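Local structure of putative cell surface hydrolase (3LP5) at residues 40-44 with 65-69; 85-89 with 119-123; 113-118 with 154-159; 35-39 with 51-55. The protein is of unknown function but is probably a hydrolase of the alpha/beta-hydrolase superfamily acting at the cell surface. All coordinates share one frame; numbering follows the deposited sequence.

Contact 1: residues 40-44 with 65-69; sequences LTVQT and IGFAN
With CG1 of Val42 anti to the backbone N (chi1 -170°), the CG2 branch is left beside that nitrogen, and with CG of Phe67 turned beside its own backbone N (chi1 -45°) the two side chains run alongside each other on one face of the sheet. Val42 CB comes to the rim of the phenyl ring, near its plane, 4.0 Å from Phe67 CD1. On the same face Val42 CG2 also meets Ile65 CG2, at 4.3 Å. The two strands are parallel neighbours in the mixed sheet of an alpha/beta-hydrolase fold, and helix 74-92 covers this apolar face, Trp83 touching both Val42 and Phe67. Three backbone hydrogen bonds set the register: Gly66 N to Leu40 O, Val42 N to Gly66 O at 2.8 Å, and Ala68 N to Val42 O. Thr41 points to the other face, where its CG2 lies 3.8 Å from Ala68 N. At the strand ends, a water donates to Val42 O and accepts from Asn69 N, continuing the link where direct pairing stops. Thr44 CG2 then rests against Asn69 CB at 3.9 Å, the two side chains crossing at about a right angle.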
loop_
_atom_site.group_PDB
_atom_site.type_symbol
_atom_site.label_atom_id
_atom_site.label_comp_id
_atom_site.label_asym_id
_atom_site.label_seq_id
_atom_site.Cartn_x
_atom_site.Cartn_y
_atom_site.Cartn_z
ATOM N N LEU A 40 11.018 1.257 -9.901
ATOM C CA LEU A 40 10.674 0.541 -11.127
ATOM C C LEU A 40 9.425 1.189 -11.674
ATOM O O LEU A 40 8.462 1.487 -10.910
ATOM C CB LEU A 40 10.374 -0.934 -10.865
ATOM C CG LEU A 40 11.480 -1.962 -10.697
ATOM C CD1 LEU A 40 12.446 -1.622 -9.481
ATOM C CD2 LEU A 40 10.841 -3.420 -10.552
ATOM N N THR A 41 9.435 1.420 -12.987
ATOM C CA THR A 41 8.247 1.848 -13.682
ATOM C C THR A 41 7.925 0.804 -14.733
ATOM O O THR A 41 8.725 0.579 -15.682
ATOM C CB THR A 41 8.474 3.191 -14.398
ATOM O OG1 THR A 41 8.849 4.131 -13.407
ATOM C CG2 THR A 41 7.137 3.717 -14.991
ATOM N N VAL A 42 6.794 0.133 -14.567
ATOM C CA VAL A 42 6.422 -0.898 -15.540
ATOM C C VAL A 42 5.729 -0.228 -16.684
ATOM O O VAL A 42 4.692 0.428 -16.470
ATOM C CB VAL A 42 5.478 -1.978 -14.942
ATOM C CG1 VAL A 42 5.309 -3.157 -15.908
ATOM C CG2 VAL A 42 6.049 -2.464 -13.613
ATOM N N GLN A 43 6.242 -0.475 -17.892
ATOM C CA GLN A 43 5.679 0.046 -19.169
ATOM C C GLN A 43 4.428 -0.680 -19.634
ATOM O O GLN A 43 4.124 -1.776 -19.160
ATOM C CB GLN A 43 6.749 -0.000 -20.284
ATOM C CG GLN A 43 8.081 0.627 -19.886
ATOM C CD GLN A 43 7.922 2.038 -19.334
ATOM O OE1 GLN A 43 8.255 2.319 -18.155
ATOM N NE2 GLN A 43 7.355 2.905 -20.134
ATOM N N THR A 44 3.694 -0.092 -20.565
ATOM C CA THR A 44 2.397 -0.662 -20.888
ATOM C C THR A 44 2.474 -1.992 -21.658
ATOM O O THR A 44 1.445 -2.671 -21.829
ATOM C CB THR A 44 1.518 0.316 -21.658
ATOM O OG1 THR A 44 2.162 0.596 -22.891
ATOM C CG2 THR A 44 1.287 1.618 -20.858
ATOM N N ILE A 65 7.308 0.660 -6.871
ATOM C CA ILE A 65 6.883 0.068 -8.134
ATOM C C ILE A 65 5.670 0.823 -8.628
ATOM O O ILE A 65 4.621 0.766 -7.969
ATOM C CB ILE A 65 6.527 -1.453 -7.998
ATOM C CG1 ILE A 65 7.723 -2.232 -7.460
ATOM C CG2 ILE A 65 6.035 -2.008 -9.384
ATOM C CD1 ILE A 65 7.430 -3.669 -7.191
ATOM N N GLY A 66 5.805 1.548 -9.750
ATOM C CA GLY A 66 4.639 2.167 -10.369
ATOM C C GLY A 66 4.528 1.832 -11.831
ATOM O O GLY A 66 5.267 0.969 -12.366
ATOM N N PHE A 67 3.576 2.467 -12.478
ATOM C CA PHE A 67 3.170 2.034 -13.832
ATOM C C PHE A 67 3.054 3.214 -14.764
ATOM O O PHE A 67 2.479 4.232 -14.357
ATOM C CB PHE A 67 1.819 1.302 -13.727
ATOM C CG PHE A 67 1.762 0.320 -12.590
ATOM C CD1 PHE A 67 2.430 -0.894 -12.675
ATOM C CD2 PHE A 67 1.094 0.663 -11.389
ATOM C CE1 PHE A 67 2.413 -1.805 -11.602
ATOM C CE2 PHE A 67 1.077 -0.203 -10.333
ATOM C CZ PHE A 67 1.767 -1.451 -10.417
ATOM N N ALA A 68 3.508 3.057 -16.023
ATOM C CA ALA A 68 3.298 4.072 -17.059
ATOM C C ALA A 68 1.797 4.284 -17.139
ATOM O O ALA A 68 1.339 5.441 -17.169
ATOM C CB ALA A 68 3.838 3.628 -18.451
ATOM N N ASN A 69 1.019 3.194 -17.133
ATOM C CA ASN A 69 -0.456 3.370 -17.098
ATOM C C ASN A 69 -0.889 3.262 -15.657
ATOM O O ASN A 69 -1.110 2.121 -15.130
ATOM C CB ASN A 69 -1.229 2.335 -17.950
ATOM C CG ASN A 69 -2.762 2.361 -17.678
ATOM O OD1 ASN A 69 -3.263 3.162 -16.856
ATOM N ND2 ASN A 69 -3.513 1.453 -18.341
HETATM O O HOH W 1 2.001 0.386 -17.499
#

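Contact 2: residues 85-89 with 119-123; sequences NTAFK and YLKES
The amide of Asn85 lies almost parallel to the ring plane of Tyr119, 4° apart, although the two side chains cross at about a right angle; the amide sits chiefly against the root of the tyrosine, with Asn85 ND2 3.5 Å from Tyr119 CB. This joins helix 74-92 of the alpha/beta-hydrolase fold to the short 3-10 turn 120-122 that follows helix 107-118. Turned 63° from the amide plane, the carboxylate of Glu122 takes a hydrogen bond from Asn85 ND2 to OE1, 3.2 Å long and fairly straight at 167°. The acceptor lies close to the amide plane, yet the donor comes from above the carboxylate plane. Lys89, one helical turn on, crosses Glu122 obliquely and brings NZ to the same OE1, a salt bridge of 3.5 Å, so one carboxylate oxygen serves both an amide and an ammonium group.

Phe88, its CG anti to the backbone N, reaches in from the helix so that Phe88 CE2 lies 3.9 Å from Leu120 CD1, while Ser123 OG lies at the ring edge. Phe100 and Phe115 pack against the same phenyl ring. A bridging water donates to Asn85 OD1 at 2.8 Å and to Tyr119 O at 2.9 Å, and accepts from Ser123 OG at 2.6 Å.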
loop_
_atom_site.group_PDB
_atom_site.type_symbol
_atom_site.label_atom_id
_atom_site.label_comp_id
_atom_site.label_asym_id
_atom_site.label_seq_id
_atom_site.Cartn_x
_atom_site.Cartn_y
_atom_site.Cartn_z
ATOM N N ASN A 85 2.937 -8.049 -10.444
ATOM C CA ASN A 85 3.465 -9.408 -10.421
ATOM C C ASN A 85 4.666 -9.516 -11.379
ATOM O O ASN A 85 5.696 -10.143 -11.031
ATOM C CB ASN A 85 2.346 -10.338 -10.869
ATOM C CG ASN A 85 2.660 -11.804 -10.629
ATOM O OD1 ASN A 85 3.534 -12.167 -9.826
ATOM N ND2 ASN A 85 1.969 -12.650 -11.354
ATOM N N THR A 86 4.577 -8.869 -12.556
ATOM C CA THR A 86 5.753 -8.843 -13.434
ATOM C C THR A 86 6.963 -8.217 -12.744
ATOM O O THR A 86 8.033 -8.711 -12.861
ATOM C CB THR A 86 5.445 -8.066 -14.750
ATOM O OG1 THR A 86 4.342 -8.717 -15.370
ATOM C CG2 THR A 86 6.648 -8.065 -15.735
ATOM N N ALA A 87 6.782 -7.104 -12.027
ATOM C CA ALA A 87 7.884 -6.432 -11.430
ATOM C C ALA A 87 8.353 -7.261 -10.220
ATOM O O ALA A 87 9.533 -7.443 -9.988
ATOM C CB ALA A 87 7.475 -4.981 -10.994
ATOM N N PHE A 88 7.411 -7.805 -9.480
ATOM C CA PHE A 88 7.755 -8.571 -8.297
ATOM C C PHE A 88 8.602 -9.760 -8.727
ATOM O O PHE A 88 9.619 -10.055 -8.132
ATOM C CB PHE A 88 6.463 -9.038 -7.601
ATOM C CG PHE A 88 6.688 -9.693 -6.290
ATOM C CD1 PHE A 88 6.902 -8.910 -5.145
ATOM C CD2 PHE A 88 6.665 -11.072 -6.183
ATOM C CE1 PHE A 88 7.080 -9.495 -3.875
ATOM C CE2 PHE A 88 6.883 -11.689 -4.928
ATOM C CZ PHE A 88 7.085 -10.882 -3.758
ATOM N N LYS A 89 8.190 -10.452 -9.789
ATOM C CA LYS A 89 8.989 -11.595 -10.237
ATOM C C LYS A 89 10.357 -11.203 -10.709
ATOM O O LYS A 89 11.292 -11.906 -10.434
ATOM C CB LYS A 89 8.262 -12.466 -11.267
ATOM C CG LYS A 89 7.116 -13.204 -10.608
ATOM C CD LYS A 89 6.651 -14.320 -11.469
ATOM C CE LYS A 89 6.103 -13.766 -12.737
ATOM N NZ LYS A 89 5.313 -14.800 -13.446
ATOM N N TYR A 119 -1.794 -13.640 -7.109
ATOM C CA TYR A 119 -0.516 -13.815 -7.805
ATOM C C TYR A 119 0.662 -14.096 -6.899
ATOM O O TYR A 119 1.680 -14.643 -7.337
ATOM C CB TYR A 119 -0.227 -12.574 -8.673
ATOM C CG TYR A 119 -1.328 -12.296 -9.676
ATOM C CD1 TYR A 119 -1.929 -13.337 -10.366
ATOM C CD2 TYR A 119 -1.777 -10.963 -9.919
ATOM C CE1 TYR A 119 -2.988 -13.086 -11.266
ATOM C CE2 TYR A 119 -2.808 -10.719 -10.823
ATOM C CZ TYR A 119 -3.386 -11.780 -11.490
ATOM O OH TYR A 119 -4.348 -11.553 -12.430
ATOM N N LEU A 120 0.564 -13.719 -5.640
ATOM C CA LEU A 120 1.725 -13.982 -4.755
ATOM C C LEU A 120 2.040 -15.503 -4.615
ATOM O O LEU A 120 3.234 -15.891 -4.568
ATOM C CB LEU A 120 1.564 -13.295 -3.383
ATOM C CG LEU A 120 2.637 -13.663 -2.345
ATOM C CD1 LEU A 120 3.968 -13.073 -2.756
ATOM C CD2 LEU A 120 2.257 -13.257 -0.929
ATOM N N LYS A 121 1.009 -16.351 -4.563
ATOM C CA LYS A 121 1.216 -17.825 -4.578
ATOM C C LYS A 121 2.122 -18.314 -5.738
ATOM O O LYS A 121 2.520 -19.442 -5.708
ATOM C CB LYS A 121 -0.114 -18.571 -4.655
ATOM C CG LYS A 121 -0.832 -18.373 -6.010
ATOM C CD LYS A 121 -2.140 -19.134 -5.994
ATOM C CE LYS A 121 -3.230 -18.489 -6.848
ATOM N NZ LYS A 121 -4.079 -19.611 -7.273
ATOM N N GLU A 122 2.442 -17.489 -6.743
ATOM C CA GLU A 122 3.334 -17.937 -7.825
ATOM C C GLU A 122 4.777 -17.855 -7.411
ATOM O O GLU A 122 5.606 -18.441 -8.090
ATOM C CB GLU A 122 3.160 -17.136 -9.140
ATOM C CG GLU A 122 1.760 -17.260 -9.787
ATOM C CD GLU A 122 1.529 -16.316 -10.987
ATOM O OE1 GLU A 122 2.491 -15.779 -11.592
ATOM O OE2 GLU A 122 0.350 -16.130 -11.343
ATOM N N SER A 123 5.083 -17.106 -6.332
ATOM C CA SER A 123 6.431 -17.054 -5.747
ATOM C C SER A 123 6.298 -17.642 -4.342
ATOM O O SER A 123 6.354 -16.897 -3.352
ATOM C CB SER A 123 6.954 -15.612 -5.645
ATOM O OG SER A 123 6.645 -14.854 -6.788
HETATM O O HOH W 2 4.422 -13.764 -7.647
#

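Contact 3: residues 113-118 with 154-159; sequences TLFLER and ELYRYR
The guanidinium of Arg118 lies flat on one face of the Tyr158 ring, with 11° between the planes and 3.9 Å between their centres. This stack forms the outer part of a contact that joins the ends of helix 107-118 and helix 150-157 in the alpha/beta-hydrolase fold. Arg118 CZ stands over the ring face in cation-pi geometry, and Arg118 CD adds a CH-pi contact to it. A bend at chi3 of Arg118 (86°) turns the end of the chain so that its flat group can lie along the ring.

The ionic contact uses the guanidinium edge: Arg118 NH1 forms a salt bridge of 3.3 Å with Glu154 OE2, and the carboxylate plane stands at 78° to the guanidinium. Arg118 therefore engages Tyr158 by its face and Glu154 by its edge.

Apolar packing fills the inner side. Leu155 CD2 touches Leu114 CB at 4.0 Å and Thr113 CG2 at 4.0 Å, and Ile194 of helix 191-195 packs against both Thr113 and Leu155. The methyls of Leu114 rest against the Glu154 carboxylate, Leu114 CD1 lying 3.8 Å from Glu154 OE2, and the two side chains cross at about a right angle.

Buried Glu117 faces the neighbouring helix end. Its CB packs against Tyr158 O at 3.3 Å, and its extended chain carries the carboxylate on to the Leu155 carbonyl. Two oxygens this close would fit a proton held by the acid, though the geometry does not settle it: Glu117 OE2 is 2.5 Å from Leu155 O.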
loop_
_atom_site.group_PDB
_atom_site.type_symbol
_atom_site.label_atom_id
_atom_site.label_comp_id
_atom_site.label_asym_id
_atom_site.label_seq_id
_atom_site.Cartn_x
_atom_site.Cartn_y
_atom_site.Cartn_z
ATOM N N THR A 113 -3.757 -5.558 -3.119
ATOM C CA THR A 113 -4.657 -6.599 -2.606
ATOM C C THR A 113 -4.903 -7.702 -3.621
ATOM O O THR A 113 -5.017 -8.880 -3.286
ATOM C CB THR A 113 -6.058 -6.003 -2.167
ATOM O OG1 THR A 113 -5.845 -5.025 -1.138
ATOM C CG2 THR A 113 -6.936 -7.075 -1.593
ATOM N N LEU A 114 -5.148 -7.290 -4.857
ATOM C CA LEU A 114 -5.482 -8.207 -5.901
ATOM C C LEU A 114 -4.223 -9.104 -6.153
ATOM O O LEU A 114 -4.329 -10.320 -6.283
ATOM C CB LEU A 114 -5.947 -7.410 -7.149
ATOM C CG LEU A 114 -6.513 -8.260 -8.283
ATOM C CD1 LEU A 114 -7.721 -9.068 -7.826
ATOM C CD2 LEU A 114 -6.872 -7.375 -9.512
ATOM N N PHE A 115 -3.046 -8.494 -6.217
ATOM C CA PHE A 115 -1.796 -9.258 -6.361
ATOM C C PHE A 115 -1.687 -10.308 -5.231
ATOM O O PHE A 115 -1.358 -11.468 -5.517
ATOM C CB PHE A 115 -0.600 -8.318 -6.322
ATOM C CG PHE A 115 0.716 -9.021 -6.122
ATOM C CD1 PHE A 115 1.385 -9.579 -7.202
ATOM C CD2 PHE A 115 1.247 -9.167 -4.853
ATOM C CE1 PHE A 115 2.592 -10.272 -7.021
ATOM C CE2 PHE A 115 2.436 -9.903 -4.658
ATOM C CZ PHE A 115 3.092 -10.430 -5.742
ATOM N N LEU A 116 -2.001 -9.907 -3.970
ATOM C CA LEU A 116 -1.813 -10.831 -2.857
ATOM C C LEU A 116 -2.811 -11.984 -2.903
ATOM O O LEU A 116 -2.465 -13.115 -2.558
ATOM C CB LEU A 116 -1.875 -10.148 -1.512
ATOM C CG LEU A 116 -0.795 -9.076 -1.326
ATOM C CD1 LEU A 116 -1.199 -8.314 -0.083
ATOM C CD2 LEU A 116 0.653 -9.677 -1.186
ATOM N N GLU A 117 -4.023 -11.700 -3.383
ATOM C CA GLU A 117 -5.090 -12.714 -3.434
ATOM C C GLU A 117 -4.826 -13.726 -4.550
ATOM O O GLU A 117 -5.146 -14.897 -4.370
ATOM C CB GLU A 117 -6.457 -12.081 -3.769
ATOM C CG GLU A 117 -6.995 -11.242 -2.673
ATOM C CD GLU A 117 -8.281 -10.554 -3.052
ATOM O OE1 GLU A 117 -8.493 -10.303 -4.228
ATOM O OE2 GLU A 117 -9.101 -10.281 -2.177
ATOM N N ARG A 118 -4.293 -13.252 -5.696
ATOM C CA ARG A 118 -4.206 -14.059 -6.924
ATOM C C ARG A 118 -2.806 -14.484 -7.370
ATOM O O ARG A 118 -2.645 -15.582 -7.950
ATOM C CB ARG A 118 -4.902 -13.324 -8.065
ATOM C CG ARG A 118 -6.359 -12.999 -7.745
ATOM C CD ARG A 118 -7.072 -12.597 -8.996
ATOM N NE ARG A 118 -7.566 -13.796 -9.682
ATOM C CZ ARG A 118 -8.307 -13.778 -10.788
ATOM N NH1 ARG A 118 -8.623 -12.605 -11.327
ATOM N NH2 ARG A 118 -8.753 -14.934 -11.338
ATOM N N GLU A 154 -14.665 -8.357 -7.303
ATOM C CA GLU A 154 -13.507 -9.147 -7.635
ATOM C C GLU A 154 -12.589 -9.259 -6.411
ATOM O O GLU A 154 -12.161 -10.344 -6.101
ATOM C CB GLU A 154 -12.751 -8.552 -8.841
ATOM C CG GLU A 154 -11.481 -9.365 -9.215
ATOM C CD GLU A 154 -10.608 -8.766 -10.315
ATOM O OE1 GLU A 154 -10.581 -7.520 -10.551
ATOM O OE2 GLU A 154 -9.866 -9.540 -10.914
ATOM N N LEU A 155 -12.308 -8.171 -5.697
ATOM C CA LEU A 155 -11.504 -8.282 -4.447
ATOM C C LEU A 155 -12.170 -9.167 -3.386
ATOM O O LEU A 155 -11.468 -9.852 -2.649
ATOM C CB LEU A 155 -11.234 -6.937 -3.819
ATOM C CG LEU A 155 -10.559 -5.933 -4.763
ATOM C CD1 LEU A 155 -10.528 -4.520 -4.159
ATOM C CD2 LEU A 155 -9.089 -6.406 -4.945
ATOM N N TYR A 156 -13.500 -9.169 -3.326
ATOM C CA TYR A 156 -14.150 -9.951 -2.254
ATOM C C TYR A 156 -14.146 -11.402 -2.672
ATOM O O TYR A 156 -13.888 -12.305 -1.879
ATOM C CB TYR A 156 -15.582 -9.462 -2.104
ATOM C CG TYR A 156 -16.349 -10.056 -0.971
ATOM C CD1 TYR A 156 -16.026 -9.740 0.346
ATOM C CD2 TYR A 156 -17.429 -10.908 -1.209
ATOM C CE1 TYR A 156 -16.772 -10.267 1.445
ATOM C CE2 TYR A 156 -18.189 -11.462 -0.122
ATOM C CZ TYR A 156 -17.829 -11.152 1.206
ATOM O OH TYR A 156 -18.580 -11.693 2.273
ATOM N N ARG A 157 -14.356 -11.636 -3.960
ATOM C CA ARG A 157 -14.414 -13.015 -4.453
ATOM C C ARG A 157 -13.106 -13.775 -4.222
ATOM O O ARG A 157 -13.113 -15.003 -4.022
ATOM C CB ARG A 157 -14.733 -13.051 -5.961
ATOM C CG ARG A 157 -14.998 -14.502 -6.449
ATOM C CD ARG A 157 -14.827 -14.690 -7.980
ATOM N NE ARG A 157 -14.320 -16.044 -8.386
ATOM C CZ ARG A 157 -14.390 -17.221 -7.705
ATOM N NH1 ARG A 157 -14.975 -17.354 -6.504
ATOM N NH2 ARG A 157 -13.862 -18.316 -8.260
ATOM N N TYR A 158 -11.978 -13.080 -4.300
ATOM C CA TYR A 158 -10.721 -13.782 -4.135
ATOM C C TYR A 158 -10.056 -13.600 -2.768
ATOM O O TYR A 158 -8.873 -13.953 -2.601
ATOM C CB TYR A 158 -9.723 -13.426 -5.262
ATOM C CG TYR A 158 -10.251 -13.872 -6.574
ATOM C CD1 TYR A 158 -10.365 -15.241 -6.844
ATOM C CD2 TYR A 158 -10.718 -12.949 -7.520
ATOM C CE1 TYR A 158 -10.872 -15.686 -8.042
ATOM C CE2 TYR A 158 -11.232 -13.388 -8.735
ATOM C CZ TYR A 158 -11.299 -14.757 -8.971
ATOM O OH TYR A 158 -11.795 -15.246 -10.126
ATOM N N ARG A 159 -10.791 -13.113 -1.795
ATOM C CA ARG A 159 -10.185 -12.731 -0.491
ATOM C C ARG A 159 -9.638 -13.948 0.202
ATOM O O ARG A 159 -8.711 -13.798 0.982
ATOM C CB ARG A 159 -11.220 -12.015 0.409
ATOM C CG ARG A 159 -12.383 -12.995 0.865
ATOM C CD ARG A 159 -13.566 -12.243 1.544
ATOM N NE ARG A 159 -14.570 -13.169 2.069
ATOM C CZ ARG A 159 -15.422 -13.898 1.325
ATOM N NH1 ARG A 159 -15.416 -13.843 -0.034
ATOM N NH2 ARG A 159 -16.293 -14.710 1.928
#

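Contact 4: residues 35-39 with 51-55; sequences HSVLK and SGSIA
Backbone pairing carries the link between Lys39 and Ser51, a hydrogen-bonded pair of the antiparallel hairpin formed by strands 37-42 and 48-52. Lys39 N donates to Ser51 O at 2.7 Å in an almost perfectly straight bond (179°), and Ser51 N returns one to Lys39 O at 2.8 Å. Further along, Ser53 N reaches Val37 O over 3.3 Å. Gly52 lies between these bonds with a positive phi of 78°, and its CA makes a CA-H...O contact with Val37 O.

Side-chain and water hydrogen bonds take over where regular pairing fades. Ser36 OG, placed between the backbone N and carbonyl carbon (chi1 57°), accepts from Ala55 N at 3.2 Å; the same hydroxyl is hydrogen-bonded to Asp58. A water accepts from Val37 N at 2.7 Å and donates to Ser53 O at 3.1 Å, spanning the strands.

Apolar contact is concentrated on Leu38 and Ile54, whose side chains cross at about a right angle. Ile54 CD1 is modelled 3.3 Å from Leu38 CB, closer than usual for two carbons and so doubtful in detail, and Ile63 of strand 62-67 touches both residues. On the face bearing Lys39 and Ser51, their CB atoms lie 3.8 Å apart.

The chemistry implies that the two ends of the contact are held differently. Direct amide-carbonyl pairing fixes the Lys39 end, whereas toward Ala55 the chain relies on a water bridging Val37 N and Ser53 O and on the Ser36 hydroxyl, so its position there is tied to a side chain that Asp58 also engages.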
loop_
_atom_site.group_PDB
_atom_site.type_symbol
_atom_site.label_atom_id
_atom_site.label_comp_id
_atom_site.label_asym_id
_atom_site.label_seq_id
_atom_site.Cartn_x
_atom_site.Cartn_y
_atom_site.Cartn_z
ATOM N N HIS A 35 17.657 4.337 4.203
ATOM C CA HIS A 35 17.035 3.289 3.402
ATOM C C HIS A 35 17.295 3.609 1.932
ATOM O O HIS A 35 17.032 4.714 1.478
ATOM C CB HIS A 35 15.529 3.210 3.650
ATOM C CG HIS A 35 15.154 2.895 5.069
ATOM N ND1 HIS A 35 14.926 1.606 5.508
ATOM C CD2 HIS A 35 14.938 3.703 6.138
ATOM C CE1 HIS A 35 14.613 1.633 6.794
ATOM N NE2 HIS A 35 14.602 2.890 7.198
ATOM N N SER A 36 17.862 2.658 1.190
ATOM C CA SER A 36 18.184 2.978 -0.203
ATOM C C SER A 36 16.860 2.967 -0.999
ATOM O O SER A 36 15.872 2.404 -0.537
ATOM C CB SER A 36 19.320 2.081 -0.718
ATOM O OG SER A 36 18.995 0.712 -0.588
ATOM N N VAL A 37 16.773 3.694 -2.101
ATOM C CA VAL A 37 15.525 3.775 -2.865
ATOM C C VAL A 37 15.747 3.292 -4.305
ATOM O O VAL A 37 16.486 3.901 -5.028
ATOM C CB VAL A 37 14.981 5.194 -2.909
ATOM C CG1 VAL A 37 13.731 5.285 -3.822
ATOM C CG2 VAL A 37 14.672 5.717 -1.508
ATOM N N LEU A 38 15.117 2.177 -4.687
ATOM C CA LEU A 38 15.096 1.700 -6.065
ATOM C C LEU A 38 13.694 1.927 -6.662
ATOM O O LEU A 38 12.699 1.653 -5.973
ATOM C CB LEU A 38 15.341 0.204 -6.037
ATOM C CG LEU A 38 15.246 -0.521 -7.347
ATOM C CD1 LEU A 38 16.392 -0.175 -8.305
ATOM C CD2 LEU A 38 15.155 -2.035 -7.090
ATOM N N LYS A 39 13.588 2.467 -7.882
ATOM C CA LYS A 39 12.265 2.752 -8.494
ATOM C C LYS A 39 12.126 1.997 -9.770
ATOM O O LYS A 39 13.018 2.107 -10.632
ATOM C CB LYS A 39 12.067 4.236 -8.850
ATOM C CG LYS A 39 11.962 5.155 -7.675
ATOM C CD LYS A 39 10.951 6.303 -7.930
ATOM C CE LYS A 39 10.886 7.312 -6.716
ATOM N NZ LYS A 39 12.172 8.081 -6.520
ATOM N N SER A 51 15.317 2.997 -11.862
ATOM C CA SER A 51 15.943 4.197 -11.376
ATOM C C SER A 51 16.476 3.844 -9.965
ATOM O O SER A 51 15.843 3.038 -9.252
ATOM C CB SER A 51 14.834 5.257 -11.287
ATOM O OG SER A 51 15.387 6.541 -11.408
ATOM N N GLY A 52 17.614 4.415 -9.558
ATOM C CA GLY A 52 18.135 4.279 -8.174
ATOM C C GLY A 52 18.799 2.928 -7.993
ATOM O O GLY A 52 19.233 2.316 -8.990
ATOM N N SER A 53 18.869 2.439 -6.734
ATOM C CA SER A 53 19.475 1.110 -6.484
ATOM C C SER A 53 19.390 0.676 -5.049
ATOM O O SER A 53 19.119 1.460 -4.203
ATOM C CB SER A 53 20.964 1.113 -6.893
ATOM O OG SER A 53 21.629 2.043 -6.056
ATOM N N ILE A 54 19.631 -0.603 -4.793
ATOM C CA ILE A 54 19.686 -1.148 -3.452
ATOM C C ILE A 54 21.154 -1.260 -3.074
ATOM O O ILE A 54 21.932 -1.923 -3.792
ATOM C CB ILE A 54 19.035 -2.583 -3.428
ATOM C CG1 ILE A 54 17.574 -2.579 -3.919
ATOM C CG2 ILE A 54 19.156 -3.242 -2.052
ATOM C CD1 ILE A 54 16.809 -1.371 -3.543
ATOM N N ALA A 55 21.549 -0.627 -1.958
ATOM C CA ALA A 55 22.873 -0.804 -1.379
ATOM C C ALA A 55 23.070 -2.278 -1.040
ATOM O O ALA A 55 22.114 -2.912 -0.574
ATOM C CB ALA A 55 23.015 0.068 -0.118
HETATM O O HOH W 3 19.234 4.314 -3.079
#

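In the fold
Contacts 1 and 4 share strand 37-42, which pairs in parallel with strand 62-67 and antiparallel with the outermost strand 48-52, respectively; their centres lie 16 Å apart. Contact 2 meets contact 1 through Ala87, whose CB is 3.7 Å from both Ile65 CG2 and Leu40 CD2, linking the sheet to the turn at 119-123. Contacts 2 and 3 adjoin at Phe115, with Leu120 N 3.0 Å from Phe115 O, a probable hydrogen bond. Contact 3 is remote from contact 4 (about 29 Å between centres), whose Val37 side chain lies about 9 Å from a bound sodium ion. Phe67 of contact 1 lies near a possible nucleophile elbow around Ser106, which leads into helix 107-118 of contact 3.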